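Transcriptional regulator, marR family, putative (Sulfolobus solfataricus, PDB 3F3X) activates transcription in archaea as the DNA-binding regulator BldR, a dimeric winged helix-turn-helix protein of the MarR family. Local coordinates at the interface of chains A and B. Coordinates in Å, arbitrary orientation; residue numbers count along the deposited sequence, not the author numbering. Chains: chain A/B, Transcriptional regulator, marR family, putative.

The three contacts sample one two-fold symmetric dimer interface, and each has a twin with the chains exchanged. Contact 1 lies about 15 Å from contact 2 and about 16 Å from contact 3, while contacts 2 and 3 are about 11 Å apart, measured between the centres of their C-alpha atoms. Helix 3-33 takes part in all of them. Helix 125-138 supplies contact 2 and leads to B:Ile139 of contact 1. Contact 3 reaches the helix-turn-helix of chain B, so the arrangement probably couples the interlaced dimerisation helices to the spacing of the two DNA-binding units.

Contact 1: the interface of chains A and B. Residues chain A 21, 25, 115, 118-119; chain B 7-8, 11, 139.
Near its start, helix 3-33 of chain B packs through B:Lys7, B:Leu8 and B:Met11 against A:Val115 of helix 98-118, the following loop residue A:Leu119, and A:Ser21 and A:Phe25 of the opposing helix 3-33. MarR proteins dimerise by interlacing such terminal helices. B:Met11 is threaded through the patch by a chain bent at chi2 (-58°) and chi3 (-68°). Its CB meets the far end of the A:Phe25 ring, 4.0 Å from CZ; its side chain slides antiparallel past A:Val115, with CG against the valine methyls; and SD lies 4.1 Å from A:Leu119 CD1. The terminal methyl CE presses tightly on A:Ser21 CB at 3.3 Å. The two branches of A:Val115 divide the work: CG1 touches B:Lys7 CB at 3.6 Å and CG2 touches B:Leu8 CD1 at 3.9 Å. Extended beyond CG, B:Lys7 runs past A:Leu119 and donates from NZ to the backbone O of A:Leu119 over 2.8 Å. The side-chain nitrogen sits above the carbonyl plane, 43° out of it. This carbonyl follows the C-terminal end of helix 98-118, whose dipole may favour a positive charge there. A water joins A:Ser21 OG to B:Met11 O, and B:Ile139 CG2 lies 3.8 Å from A:Ser21 N.

Contact 2: the interface of chains A and B. Residues chain A 9-10, 13-14, 132; chain B 125, 128-129, 132.
A:Leu10 and B:Leu132 meet methyl to methyl, CD1 of one 3.2 Å from CD1 of the other, tighter than ordinary packing, with the two side chains crossing at about a right angle. This is the leucine-rich core where helix 3-33 of chain A lies on helix 125-138 of chain B in the MarR dimerisation region. With CG opposite its own backbone N (chi1 -166°), A:Leu10 sends CD1 against the facing helix, 3.8 Å from the backbone CA of B:Leu129 and beside the side-chain CB of B:Leu128. B:Leu129 answers in kind, its CD1 lying 4.0 Å from A:Leu10 CA. One turn along helix 3-33, A:Ile14 offers CG1 to B:Leu132 CD1 at 3.6 Å, so the same methyl is gripped by A:Leu10 and A:Ile14. The methyl CG2 of A:Thr13 rests 3.7 Å from the backbone O of B:Leu132. The rotation of the threonine is set within its own helix: chi1 of -56° puts OG1 beside the backbone N, where the hydroxyl donates to the backbone O of A:Gln9 over 3.0 Å. Replacing A:Thr13 with alanine would probably leave the A:Gln9 carbonyl without its hydroxyl donor and open a gap beside B:Leu132. Farther out, the two copies of Leu132 approach each other, with A:Leu132 CD2 4.3 Å from B:Leu132 CD2.

Contact 3: the interface of chains A and B. Residues chain A 11-12, 15, 19; chain B 18, 37, 60, 62.
A:Arg19, on helix 3-33, reaches across to B:Tyr60 and B:Val62, at the end of helix 53-60 and in the turn before helix 64-76, the recognition helix of the MarR winged helix-turn-helix. From CB the chain leaves with CG opposite the carbonyl carbon (chi1 -66°) and stays extended to NE. The chain lies alongside B:Val62, pointing the same way; CD is 3.9 Å from CG1 of that valine and close to the B:Tyr60 carbonyl oxygen. NE passes 3.5 Å from the phenol OH of B:Tyr18, whose ring stands nearly upright to the guanidinium, the planes 80° apart. NH1 donates to the backbone O of B:Tyr60 at 3.0 Å, reaching a lone pair in the carbonyl plane, although that oxygen is tilted from the guanidinium plane and the bond is bent. NH2 lies 3.8 Å from B:Tyr37 CD2 and as far from the B:Tyr18 OH. A:Ala15 sits in the corner made by these two tyrosines: its CA is 3.5 Å from B:Tyr18 CD1, and its CB meets the edge of the B:Tyr37 ring in plane, 3.8 Å from CE2. Beyond it the phenol OH of B:Tyr37 faces the side-chain oxygen OD1 of A:Asn12, but the pair is modelled too close, and its bond is doubtful.

Contact 1: the interface of chains A and B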
loop_
_atom_site.group_PDB
_atom_site.type_symbol
_atom_site.label_atom_id
_atom_site.label_comp_id
_atom_site.label_asym_id
_atom_site.label_seq_id
_atom_site.Cartn_x
_atom_site.Cartn_y
_atom_site.Cartn_z
ATOM N N SER A 21 1.798 7.122 2.921
ATOM C CA SER A 21 2.913 7.609 2.119
ATOM C C SER A 21 2.553 7.906 0.668
ATOM O O SER A 21 3.026 8.896 0.108
ATOM C CB SER A 21 4.076 6.618 2.163
ATOM O OG SER A 21 3.770 5.440 1.443
ATOM N N PHE A 25 3.296 11.145 -1.406
ATOM C CA PHE A 25 4.103 11.019 -2.617
ATOM C C PHE A 25 3.390 11.620 -3.823
ATOM O O PHE A 25 3.960 12.448 -4.535
ATOM C CB PHE A 25 4.422 9.547 -2.902
ATOM C CG PHE A 25 5.443 8.948 -1.976
ATOM C CD1 PHE A 25 5.994 9.695 -0.942
ATOM C CD2 PHE A 25 5.867 7.633 -2.152
ATOM C CE1 PHE A 25 6.948 9.141 -0.087
ATOM C CE2 PHE A 25 6.820 7.068 -1.303
ATOM C CZ PHE A 25 7.364 7.829 -0.269
ATOM N N VAL A 115 11.315 11.461 1.964
ATOM C CA VAL A 115 11.424 10.282 2.819
ATOM C C VAL A 115 12.493 10.481 3.883
ATOM O O VAL A 115 12.314 10.112 5.048
ATOM C CB VAL A 115 11.746 9.024 1.997
ATOM C CG1 VAL A 115 11.946 7.835 2.934
ATOM C CG2 VAL A 115 10.597 8.748 1.029
ATOM N N MET A 118 11.106 12.698 6.636
ATOM C CA MET A 118 10.155 12.013 7.469
ATOM C C MET A 118 10.725 10.942 8.359
ATOM O O MET A 118 10.343 10.862 9.525
ATOM C CB MET A 118 9.045 11.409 6.624
ATOM C CG MET A 118 8.262 12.405 5.788
ATOM S SD MET A 118 6.783 11.546 5.125
ATOM C CE MET A 118 7.481 10.421 3.856
ATOM N N LEU A 119 11.646 10.141 7.829
ATOM C CA LEU A 119 12.212 9.019 8.571
ATOM C C LEU A 119 13.616 9.288 9.065
ATOM O O LEU A 119 14.426 8.370 9.214
ATOM C CB LEU A 119 12.226 7.778 7.671
ATOM C CG LEU A 119 10.910 7.372 6.996
ATOM C CD1 LEU A 119 11.088 6.057 6.229
ATOM C CD2 LEU A 119 9.829 7.224 8.063
ATOM N N LYS B 7 16.329 4.614 2.526
ATOM C CA LYS B 7 15.004 4.884 3.067
ATOM C C LYS B 7 13.942 4.949 1.979
ATOM O O LYS B 7 12.833 4.443 2.160
ATOM C CB LYS B 7 15.023 6.168 3.903
ATOM C CG LYS B 7 15.877 6.021 5.166
ATOM C CD LYS B 7 15.922 7.293 6.000
ATOM C CE LYS B 7 16.870 7.126 7.181
ATOM N NZ LYS B 7 16.986 8.370 8.001
ATOM N N LEU B 8 14.274 5.557 0.843
ATOM C CA LEU B 8 13.309 5.621 -0.248
ATOM C C LEU B 8 13.045 4.213 -0.772
ATOM O O LEU B 8 11.915 3.875 -1.124
ATOM C CB LEU B 8 13.823 6.496 -1.395
ATOM C CG LEU B 8 12.914 6.508 -2.633
ATOM C CD1 LEU B 8 11.483 6.877 -2.237
ATOM C CD2 LEU B 8 13.460 7.487 -3.662
ATOM N N MET B 11 10.552 2.436 1.220
ATOM C CA MET B 11 9.196 2.815 0.853
ATOM C C MET B 11 8.771 2.193 -0.483
ATOM O O MET B 11 7.608 1.813 -0.651
ATOM C CB MET B 11 9.072 4.343 0.806
ATOM C CG MET B 11 9.427 5.032 2.130
ATOM S SD MET B 11 8.433 4.485 3.564
ATOM C CE MET B 11 6.884 5.126 3.129
ATOM N N ILE B 139 5.106 9.003 9.339
ATOM C CA ILE B 139 4.372 9.317 8.116
ATOM C C ILE B 139 3.310 10.379 8.389
ATOM O O ILE B 139 3.290 11.390 7.655
ATOM C CB ILE B 139 3.668 8.060 7.536
ATOM C CG1 ILE B 139 4.698 6.962 7.253
ATOM C CG2 ILE B 139 2.903 8.423 6.269
ATOM C CD1 ILE B 139 5.836 7.388 6.340
HETATM O O HOH W 1 5.044 2.894 0.382
#

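Contact 2: the interface of chains A and B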
loop_
_atom_site.group_PDB
_atom_site.type_symbol
_atom_site.label_atom_id
_atom_site.label_comp_id
_atom_site.label_asym_id
_atom_site.label_seq_id
_atom_site.Cartn_x
_atom_site.Cartn_y
_atom_site.Cartn_z
ATOM N N GLN A 9 -0.180 -8.501 11.763
ATOM C CA GLN A 9 -0.078 -7.115 12.212
ATOM C C GLN A 9 0.976 -6.397 11.387
ATOM O O GLN A 9 0.862 -5.200 11.108
ATOM C CB GLN A 9 0.274 -7.054 13.700
ATOM C CG GLN A 9 0.059 -5.683 14.340
ATOM C CD GLN A 9 -1.311 -5.091 14.022
ATOM O OE1 GLN A 9 -2.303 -5.812 13.935
ATOM N NE2 GLN A 9 -1.367 -3.770 13.861
ATOM N N LEU A 10 2.001 -7.142 10.987
ATOM C CA LEU A 10 3.070 -6.591 10.167
ATOM C C LEU A 10 2.440 -6.077 8.876
ATOM O O LEU A 10 2.736 -4.970 8.416
ATOM C CB LEU A 10 4.089 -7.689 9.855
ATOM C CG LEU A 10 5.439 -7.274 9.284
ATOM C CD1 LEU A 10 6.182 -6.427 10.310
ATOM C CD2 LEU A 10 6.245 -8.521 8.951
ATOM N N THR A 13 0.183 -2.953 9.344
ATOM C CA THR A 13 0.974 -1.732 9.450
ATOM C C THR A 13 1.496 -1.302 8.075
ATOM O O THR A 13 1.474 -0.121 7.734
ATOM C CB THR A 13 2.154 -1.940 10.411
ATOM O OG1 THR A 13 1.654 -2.379 11.682
ATOM C CG2 THR A 13 2.935 -0.646 10.596
ATOM N N ILE A 14 1.953 -2.268 7.285
ATOM C CA ILE A 14 2.456 -1.977 5.948
ATOM C C ILE A 14 1.348 -1.338 5.119
ATOM O O ILE A 14 1.592 -0.418 4.337
ATOM C CB ILE A 14 2.975 -3.276 5.271
ATOM C CG1 ILE A 14 4.326 -3.649 5.889
ATOM C CG2 ILE A 14 3.078 -3.101 3.751
ATOM C CD1 ILE A 14 4.919 -4.937 5.364
ATOM N N LEU A 132 11.926 -6.638 4.558
ATOM C CA LEU A 132 10.881 -6.272 3.617
ATOM C C LEU A 132 11.091 -6.914 2.245
ATOM O O LEU A 132 10.130 -7.364 1.622
ATOM C CB LEU A 132 10.788 -4.749 3.491
ATOM C CG LEU A 132 10.281 -4.055 4.764
ATOM C CD1 LEU A 132 10.275 -2.549 4.562
ATOM C CD2 LEU A 132 8.875 -4.552 5.097
ATOM N N VAL B 125 10.543 -11.033 13.103
ATOM C CA VAL B 125 9.259 -10.367 12.916
ATOM C C VAL B 125 9.058 -9.221 13.909
ATOM O O VAL B 125 8.650 -8.122 13.533
ATOM C CB VAL B 125 8.097 -11.365 13.073
ATOM C CG1 VAL B 125 6.760 -10.640 12.940
ATOM C CG2 VAL B 125 8.207 -12.459 12.019
ATOM N N LEU B 128 10.998 -6.198 12.998
ATOM C CA LEU B 128 10.429 -5.586 11.800
ATOM C C LEU B 128 9.169 -4.817 12.188
ATOM O O LEU B 128 8.898 -3.738 11.655
ATOM C CB LEU B 128 10.077 -6.655 10.762
ATOM C CG LEU B 128 11.234 -7.433 10.129
ATOM C CD1 LEU B 128 10.683 -8.492 9.176
ATOM C CD2 LEU B 128 12.153 -6.469 9.384
ATOM N N LEU B 129 8.408 -5.381 13.125
ATOM C CA LEU B 129 7.177 -4.772 13.594
ATOM C C LEU B 129 7.450 -3.430 14.262
ATOM O O LEU B 129 6.734 -2.451 14.011
ATOM C CB LEU B 129 6.464 -5.714 14.573
ATOM C CG LEU B 129 5.050 -5.319 14.992
ATOM C CD1 LEU B 129 4.185 -5.088 13.753
ATOM C CD2 LEU B 129 4.471 -6.430 15.855
ATOM N N LEU B 132 8.548 -0.888 11.542
ATOM C CA LEU B 132 7.403 -0.449 10.762
ATOM C C LEU B 132 6.471 0.458 11.566
ATOM O O LEU B 132 5.967 1.446 11.036
ATOM C CB LEU B 132 6.638 -1.657 10.213
ATOM C CG LEU B 132 7.418 -2.451 9.154
ATOM C CD1 LEU B 132 6.605 -3.656 8.712
ATOM C CD2 LEU B 132 7.728 -1.552 7.959
#

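Contact 3: the interface of chains A and B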
loop_
_atom_site.group_PDB
_atom_site.type_symbol
_atom_site.label_atom_id
_atom_site.label_comp_id
_atom_site.label_asym_id
_atom_site.label_seq_id
_atom_site.Cartn_x
_atom_site.Cartn_y
_atom_site.Cartn_z
ATOM N N MET A 11 1.556 -6.887 8.302
ATOM C CA MET A 11 0.878 -6.518 7.068
ATOM C C MET A 11 -0.119 -5.373 7.286
ATOM O O MET A 11 -0.275 -4.508 6.418
ATOM C CB MET A 11 0.177 -7.743 6.468
ATOM C CG MET A 11 1.126 -8.911 6.168
ATOM S SD MET A 11 2.502 -8.504 5.034
ATOM C CE MET A 11 1.625 -8.253 3.562
ATOM N N ASN A 12 -0.791 -5.358 8.440
ATOM C CA ASN A 12 -1.740 -4.289 8.731
ATOM C C ASN A 12 -1.012 -2.952 8.768
ATOM O O ASN A 12 -1.525 -1.943 8.295
ATOM C CB ASN A 12 -2.420 -4.501 10.087
ATOM C CG ASN A 12 -3.409 -5.637 10.072
ATOM O OD1 ASN A 12 -4.054 -5.900 9.058
ATOM N ND2 ASN A 12 -3.558 -6.301 11.207
ATOM N N ALA A 15 0.123 -1.813 5.309
ATOM C CA ALA A 15 -1.025 -1.279 4.591
ATOM C C ALA A 15 -1.207 0.206 4.884
ATOM O O ALA A 15 -1.441 1.001 3.972
ATOM C CB ALA A 15 -2.293 -2.045 4.978
ATOM N N ARG A 19 -0.795 3.562 2.270
ATOM C CA ARG A 19 -1.884 4.513 2.098
ATOM C C ARG A 19 -1.459 5.916 2.501
ATOM O O ARG A 19 -1.756 6.889 1.808
ATOM C CB ARG A 19 -3.094 4.090 2.932
ATOM C CG ARG A 19 -3.736 2.799 2.470
ATOM C CD ARG A 19 -4.847 2.403 3.415
ATOM N NE ARG A 19 -5.433 1.117 3.060
ATOM C CZ ARG A 19 -5.971 0.287 3.945
ATOM N NH1 ARG A 19 -5.990 0.617 5.231
ATOM N NH2 ARG A 19 -6.486 -0.870 3.549
ATOM N N TYR B 18 2.214 -3.853 -0.314
ATOM C CA TYR B 18 0.805 -3.509 -0.157
ATOM C C TYR B 18 -0.011 -3.886 -1.387
ATOM O O TYR B 18 -1.032 -4.559 -1.279
ATOM C CB TYR B 18 0.622 -2.016 0.096
ATOM C CG TYR B 18 -0.834 -1.622 0.102
ATOM C CD1 TYR B 18 -1.645 -1.894 1.202
ATOM C CD2 TYR B 18 -1.418 -1.030 -1.017
ATOM C CE1 TYR B 18 -3.000 -1.578 1.194
ATOM C CE2 TYR B 18 -2.774 -0.711 -1.039
ATOM C CZ TYR B 18 -3.557 -0.990 0.069
ATOM O OH TYR B 18 -4.892 -0.658 0.058
ATOM N N TYR B 37 -10.627 -6.115 2.661
ATOM C CA TYR B 37 -9.643 -5.968 3.721
ATOM C C TYR B 37 -10.037 -4.806 4.629
ATOM O O TYR B 37 -9.849 -4.867 5.843
ATOM C CB TYR B 37 -8.266 -5.710 3.123
ATOM C CG TYR B 37 -7.156 -5.612 4.143
ATOM C CD1 TYR B 37 -7.018 -6.567 5.151
ATOM C CD2 TYR B 37 -6.200 -4.605 4.055
ATOM C CE1 TYR B 37 -5.947 -6.523 6.044
ATOM C CE2 TYR B 37 -5.126 -4.552 4.939
ATOM C CZ TYR B 37 -5.004 -5.516 5.926
ATOM O OH TYR B 37 -3.907 -5.480 6.760
ATOM N N TYR B 60 -6.995 4.004 9.702
ATOM C CA TYR B 60 -6.648 3.226 8.521
ATOM C C TYR B 60 -6.193 4.013 7.302
ATOM O O TYR B 60 -5.991 3.449 6.229
ATOM C CB TYR B 60 -7.812 2.301 8.176
ATOM C CG TYR B 60 -8.054 1.315 9.300
ATOM C CD1 TYR B 60 -9.169 1.427 10.136
ATOM C CD2 TYR B 60 -7.102 0.340 9.596
ATOM C CE1 TYR B 60 -9.321 0.594 11.251
ATOM C CE2 TYR B 60 -7.239 -0.496 10.706
ATOM C CZ TYR B 60 -8.351 -0.363 11.531
ATOM O OH TYR B 60 -8.470 -1.177 12.638
ATOM N N VAL B 62 -7.686 6.151 5.243
ATOM C CA VAL B 62 -8.555 6.131 4.080
ATOM C C VAL B 62 -9.470 7.341 4.229
ATOM O O VAL B 62 -9.604 7.897 5.320
ATOM C CB VAL B 62 -9.403 4.838 4.005
ATOM C CG1 VAL B 62 -8.504 3.635 3.757
ATOM C CG2 VAL B 62 -10.181 4.657 5.286
#